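Local coordinates for protein lipoxygenase (Cyanothece sp., PDB 5EK8) that is a 9R-lipoxygenase with a non-heme iron that probably inserts both atoms of molecular oxygen into unsaturated fatty acids, at residues A[242-247]-A[584-589]. Sequence-based numbering, arbitrary orientation.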
# COMPACT_ATOMS: atom_id res chain seq x y z
N GLY A 242 26.84 14.65 16.20
CA GLY A 242 27.18 14.66 14.79
C GLY A 242 27.39 13.31 14.14
O GLY A 242 27.92 13.24 13.03
N TYR A 243 26.98 12.24 14.81
CA TYR A 243 27.18 10.90 14.25
C TYR A 243 26.38 10.71 12.96
O TYR A 243 26.89 10.16 11.98
CB TYR A 243 26.81 9.80 15.26
CG TYR A 243 26.78 8.44 14.61
CD1 TYR A 243 27.89 7.96 13.92
CD2 TYR A 243 25.65 7.63 14.65
CE1 TYR A 243 27.88 6.73 13.30
CE2 TYR A 243 25.63 6.39 14.03
CZ TYR A 243 26.75 5.94 13.35
OH TYR A 243 26.75 4.71 12.72
N THR A 244 25.13 11.17 12.95
CA THR A 244 24.27 10.93 11.80
C THR A 244 24.66 11.76 10.58
O THR A 244 24.19 11.49 9.48
CB THR A 244 22.78 11.19 12.12
OG1 THR A 244 22.58 12.57 12.44
CG2 THR A 244 22.33 10.32 13.28
N ARG A 245 25.52 12.76 10.76
CA ARG A 245 26.00 13.55 9.63
C ARG A 245 27.29 12.97 9.03
O ARG A 245 27.79 13.46 8.02
CB ARG A 245 26.24 15.01 10.04
CG ARG A 245 25.12 15.65 10.85
CD ARG A 245 23.79 15.71 10.12
NE ARG A 245 22.72 15.15 10.95
CZ ARG A 245 21.80 15.86 11.59
NH1 ARG A 245 21.78 17.18 11.51
NH2 ARG A 245 20.87 15.24 12.32
N SER A 246 27.81 11.91 9.64
CA SER A 246 29.07 11.29 9.21
C SER A 246 28.92 10.46 7.94
O SER A 246 27.82 10.12 7.53
CB SER A 246 29.64 10.42 10.33
OG SER A 246 28.80 9.31 10.58
N ASP A 247 30.06 10.13 7.32
CA ASP A 247 30.08 9.34 6.09
C ASP A 247 29.62 7.90 6.30
O ASP A 247 28.91 7.33 5.45
CB ASP A 247 31.48 9.34 5.47
CG ASP A 247 31.88 10.70 4.92
OD1 ASP A 247 33.06 10.87 4.56
OD2 ASP A 247 31.00 11.59 4.85
N LEU A 584 14.20 17.63 10.87
CA LEU A 584 14.20 18.60 9.78
C LEU A 584 15.60 19.01 9.33
O LEU A 584 15.85 19.16 8.13
CB LEU A 584 13.42 19.85 10.20
CG LEU A 584 11.97 19.58 10.61
CD1 LEU A 584 11.46 20.65 11.57
CD2 LEU A 584 11.09 19.50 9.37
N ALA A 585 16.51 19.20 10.28
CA ALA A 585 17.86 19.63 9.94
C ALA A 585 18.59 18.58 9.11
O ALA A 585 19.51 18.89 8.34
CB ALA A 585 18.64 19.94 11.21
N TYR A 586 18.17 17.33 9.26
CA TYR A 586 18.87 16.19 8.67
C TYR A 586 18.26 15.78 7.33
O TYR A 586 18.96 15.30 6.44
CB TYR A 586 18.84 15.02 9.65
CG TYR A 586 19.39 13.72 9.10
CD1 TYR A 586 20.75 13.54 8.92
CD2 TYR A 586 18.53 12.68 8.76
CE1 TYR A 586 21.25 12.35 8.42
CE2 TYR A 586 19.02 11.49 8.26
CZ TYR A 586 20.38 11.32 8.10
OH TYR A 586 20.87 10.14 7.59
N ASN A 587 16.96 15.99 7.19
CA ASN A 587 16.27 15.55 5.99
C ASN A 587 14.92 16.22 5.77
O ASN A 587 14.26 16.66 6.71
CB ASN A 587 16.08 14.04 6.03
CG ASN A 587 16.31 13.40 4.68
OD1 ASN A 587 16.33 14.08 3.66
ND2 ASN A 587 16.48 12.08 4.67
N SER A 588 14.52 16.30 4.51
CA SER A 588 13.20 16.80 4.13
C SER A 588 12.85 16.31 2.72
O SER A 588 13.67 15.67 2.06
CB SER A 588 13.14 18.32 4.21
OG SER A 588 14.21 18.90 3.49
N LEU A 589 11.64 16.60 2.27
CA LEU A 589 11.21 16.17 0.95
C LEU A 589 11.70 17.13 -0.13
O LEU A 589 11.59 16.84 -1.32
CB LEU A 589 9.69 16.04 0.89
CG LEU A 589 9.11 14.90 1.75
CD1 LEU A 589 7.59 14.98 1.82
CD2 LEU A 589 9.55 13.56 1.20
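Arg245 meets Tyr586 obliquely, with the guanidinium and ring planes 40° apart. Arg245 CD lies in the ring plane at its edge, 3.9 Å from Tyr586 CD1, and Arg245 NE approaches the same CD1 to 3.3 Å. One face of the guanidinium rests on Tyr586 CB, which lies offset toward the rim, 3.4 Å from Arg245 NH2. Bends at chi2 and chi3 fold the arginine chain back, letting Arg245 NE donate to Thr244 OG1 of its own segment (3.0 Å, N-H...acceptor angle 143°). That bond and the salt bridges from Arg245 NH1 to Glu599 and NH2 to Glu583 probably limit rotation of the guanidinium, and the two carboxylates probably offset its charge. Tyr586 holds CG opposite its backbone N (chi1 173°), reaching across to the other loop, where Tyr586 CE1 comes 3.2 Å from Thr244 O. With 178 Å² buried in all, this is small loop-to-loop packing away from the iron and sodium sites. The first loop joins helices 232-239 and 247-256, Ser246 being the N-cap residue of the latter; the second follows helix 577-581. Tyr586 also packs on Tyr249 and Arg253 of helix 247-256, while its carbonyl accepts from Arg347 of the long helix 337-377.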